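Local coordinates for protein ribosome biogenesis GTPase A (Thermotoga maritima, PDB 3CNL) that binds and hydrolyses GTP as a circularly permuted GTPase and is probably required for a late step of 50S ribosomal subunit assembly, at residues Leu21-Val26 / Leu99-Ile104. Numbering follows the deposited sequence.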
ATOM      1  N   LEU A  21      18.586 -14.104  -3.550  1.00 36.00           N
ATOM      2  CA  LEU A  21      18.168 -14.848  -4.740  1.00 34.64           C
ATOM      3  C   LEU A  21      17.983 -13.971  -5.978  1.00 33.32           C
ATOM      4  O   LEU A  21      17.856 -14.484  -7.101  1.00 32.20           O
ATOM      5  CB  LEU A  21      16.856 -15.608  -4.466  1.00 35.10           C
ATOM      6  CG  LEU A  21      16.789 -16.712  -3.408  1.00 36.14           C
ATOM      7  CD1 LEU A  21      15.398 -17.344  -3.435  1.00 37.70           C
ATOM      8  CD2 LEU A  21      17.854 -17.791  -3.626  1.00 38.16           C
ATOM      9  N   VAL A  22      17.963 -12.652  -5.781  1.00 32.06           N
ATOM     10  CA  VAL A  22      17.492 -11.746  -6.835  1.00 30.75           C
ATOM     11  C   VAL A  22      18.456 -10.641  -7.150  1.00 29.78           C
ATOM     12  O   VAL A  22      19.361 -10.362  -6.380  1.00 30.30           O
ATOM     13  CB  VAL A  22      16.108 -11.124  -6.487  1.00 30.90           C
ATOM     14  CG1 VAL A  22      15.090 -12.224  -6.210  1.00 30.35           C
ATOM     15  CG2 VAL A  22      16.212 -10.149  -5.299  1.00 29.77           C
ATOM     16  N   ASN A  23      18.241  -9.999  -8.291  1.00 28.88           N
ATOM     17  CA  ASN A  23      19.038  -8.859  -8.707  1.00 28.13           C
ATOM     18  C   ASN A  23      18.171  -7.624  -8.964  1.00 27.56           C
ATOM     19  O   ASN A  23      18.692  -6.546  -9.230  1.00 27.54           O
ATOM     20  CB  ASN A  23      19.907  -9.211  -9.941  1.00 28.18           C
ATOM     21  CG  ASN A  23      19.087  -9.583 -11.181  1.00 27.82           C
ATOM     22  OD1 ASN A  23      17.947  -9.145 -11.360  1.00 25.70           O
ATOM     23  ND2 ASN A  23      19.686 -10.391 -12.058  1.00 25.97           N
ATOM     24  N   THR A  24      16.851  -7.811  -8.873  1.00 26.72           N
ATOM     25  CA  THR A  24      15.860  -6.770  -9.109  1.00 26.10           C
ATOM     26  C   THR A  24      14.750  -6.849  -8.039  1.00 25.79           C
ATOM     27  O   THR A  24      14.368  -7.941  -7.610  1.00 25.22           O
ATOM     28  CB  THR A  24      15.260  -6.929 -10.537  1.00 26.28           C
ATOM     29  OG1 THR A  24      16.328  -6.939 -11.494  1.00 25.85           O
ATOM     30  CG2 THR A  24      14.247  -5.808 -10.893  1.00 25.51           C
ATOM     31  N   VAL A  25      14.244  -5.679  -7.642  1.00 25.37           N
ATOM     32  CA  VAL A  25      13.206  -5.506  -6.624  1.00 24.65           C
ATOM     33  C   VAL A  25      12.118  -4.562  -7.151  1.00 24.58           C
ATOM     34  O   VAL A  25      12.417  -3.428  -7.557  1.00 23.01           O
ATOM     35  CB  VAL A  25      13.798  -4.850  -5.322  1.00 24.80           C
ATOM     36  CG1 VAL A  25      12.693  -4.473  -4.331  1.00 24.87           C
ATOM     37  CG2 VAL A  25      14.781  -5.793  -4.648  1.00 24.00           C
ATOM     38  N   VAL A  26      10.873  -5.050  -7.135  1.00 23.95           N
ATOM     39  CA  VAL A  26       9.689  -4.223  -7.382  1.00 23.79           C
ATOM     40  C   VAL A  26       9.048  -3.915  -6.024  1.00 23.53           C
ATOM     41  O   VAL A  26       8.509  -4.805  -5.333  1.00 22.58           O
ATOM     42  CB  VAL A  26       8.688  -4.919  -8.332  1.00 23.88           C
ATOM     43  CG1 VAL A  26       7.422  -4.057  -8.526  1.00 24.17           C
ATOM     44  CG2 VAL A  26       9.346  -5.219  -9.690  1.00 23.19           C
ATOM     45  N   LEU A  99      18.427 -10.283 -17.946  1.00 30.47           N
ATOM     46  CA  LEU A  99      18.985 -11.060 -16.843  1.00 29.90           C
ATOM     47  C   LEU A  99      18.206 -10.935 -15.532  1.00 28.83           C
ATOM     48  O   LEU A  99      18.654 -11.456 -14.515  1.00 27.46           O
ATOM     49  CB  LEU A  99      20.446 -10.639 -16.588  1.00 30.20           C
ATOM     50  CG  LEU A  99      21.421 -10.851 -17.728  1.00 31.84           C
ATOM     51  CD1 LEU A  99      22.810 -10.706 -17.140  1.00 33.00           C
ATOM     52  CD2 LEU A  99      21.201 -12.253 -18.376  1.00 33.03           C
ATOM     53  N   ALA A 100      17.049 -10.255 -15.554  1.00 28.46           N
ATOM     54  CA  ALA A 100      16.335  -9.922 -14.310  1.00 27.44           C
ATOM     55  C   ALA A 100      15.861 -11.167 -13.577  1.00 27.19           C
ATOM     56  O   ALA A 100      15.362 -12.124 -14.180  1.00 26.78           O
ATOM     57  CB  ALA A 100      15.143  -8.973 -14.576  1.00 27.16           C
ATOM     58  N   ARG A 101      16.063 -11.144 -12.267  1.00 26.86           N
ATOM     59  CA  ARG A 101      15.465 -12.101 -11.350  1.00 26.80           C
ATOM     60  C   ARG A 101      14.834 -11.228 -10.280  1.00 25.88           C
ATOM     61  O   ARG A 101      15.521 -10.494  -9.597  1.00 25.35           O
ATOM     62  CB  ARG A 101      16.523 -13.011 -10.752  1.00 27.11           C
ATOM     63  CG  ARG A 101      17.327 -13.740 -11.795  1.00 30.02           C
ATOM     64  CD  ARG A 101      18.655 -14.196 -11.212  1.00 35.31           C
ATOM     65  NE  ARG A 101      18.544 -15.562 -10.722  1.00 39.07           N
ATOM     66  CZ  ARG A 101      18.478 -16.631 -11.516  1.00 42.29           C
ATOM     67  NH1 ARG A 101      18.511 -16.509 -12.860  1.00 43.60           N
ATOM     68  NH2 ARG A 101      18.373 -17.828 -10.966  1.00 42.95           N
ATOM     69  N   VAL A 102      13.515 -11.294 -10.171  1.00 25.17           N
ATOM     70  CA  VAL A 102      12.770 -10.244  -9.499  1.00 24.55           C
ATOM     71  C   VAL A 102      12.127 -10.719  -8.189  1.00 23.69           C
ATOM     72  O   VAL A 102      11.539 -11.798  -8.133  1.00 23.47           O
ATOM     73  CB  VAL A 102      11.697  -9.645 -10.470  1.00 24.39           C
ATOM     74  CG1 VAL A 102      10.912  -8.512  -9.822  1.00 24.08           C
ATOM     75  CG2 VAL A 102      12.350  -9.168 -11.791  1.00 24.24           C
ATOM     76  N   LEU A 103      12.260  -9.903  -7.145  1.00 23.54           N
ATOM     77  CA  LEU A 103      11.450 -10.044  -5.932  1.00 23.08           C
ATOM     78  C   LEU A 103      10.427  -8.913  -5.889  1.00 23.28           C
ATOM     79  O   LEU A 103      10.759  -7.730  -6.028  1.00 22.03           O
ATOM     80  CB  LEU A 103      12.312 -10.016  -4.659  1.00 23.17           C
ATOM     81  CG  LEU A 103      11.588  -9.963  -3.294  1.00 23.22           C
ATOM     82  CD1 LEU A 103      10.893 -11.277  -2.926  1.00 24.14           C
ATOM     83  CD2 LEU A 103      12.516  -9.542  -2.145  1.00 22.42           C
ATOM     84  N   ILE A 104       9.172  -9.295  -5.708  1.00 24.01           N
ATOM     85  CA  ILE A 104       8.110  -8.343  -5.404  1.00 24.30           C
ATOM     86  C   ILE A 104       8.084  -8.148  -3.879  1.00 24.37           C
ATOM     87  O   ILE A 104       7.957  -9.125  -3.140  1.00 24.69           O
ATOM     88  CB  ILE A 104       6.734  -8.905  -5.870  1.00 24.35           C
ATOM     89  CG1 ILE A 104       6.736  -9.232  -7.367  1.00 25.66           C
ATOM     90  CG2 ILE A 104       5.563  -7.939  -5.521  1.00 25.16           C
ATOM     91  CD1 ILE A 104       7.201  -8.093  -8.277  1.00 24.08           C
TER
HETATM   92  O   HOH W   1      18.342 -16.989  -8.440  1.00 42.30           O
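Asn23 reaches across to Leu99 and Arg101, at the start of strand 101-106, with its whole carboxamide, an example of a side chain extending the backbone pairing of a parallel sheet beyond the strand's start. CG sits between the backbone N and the carbonyl carbon (chi1 63°). ND2 donates to Leu99 O at 2.9 Å, with that oxygen in the amide plane. OD1 receives Arg101 N at 2.9 Å, a nearly straight bond whose donor stands above the carbonyl plane. From the opposite face of that plane Thr24 OG1 donates to the same OD1 at 2.7 Å, so three bonds fix the amide's rotation. An alanine at Asn23 would probably leave Arg101 N and Leu99 O without these mates and Thr24 OG1 without its acceptor. Arg101 O is shared by Asn23 N and Thr24 N; regular parallel pairing follows, Thr24 O taking Leu103 N and Leu103 O taking Val26 N. On one face the side chains of Val26 and Val102 cross obliquely, CG2 of the former 3.6 Å from CG1 of the latter. Ile104 runs beside Val26, its CD1 3.5 Å from Val26 CB. On Leu103's face, Val22 CG1 from the loop before the strand meets Leu103 CB at 3.9 Å, and Leu19 of helix 13-19 touches Leu103. A water in the guanidinium plane links Arg101 NH2 to Leu21 O, and Trp139 offers Arg101 a cation-pi partner. These strands are central in the G-domain sheet, and 101-106 leads into the GTP-binding P-loop; the chemistry thus implies polar side-chain-to-backbone bonding where the strands begin and an apolar interior towards the nucleotide.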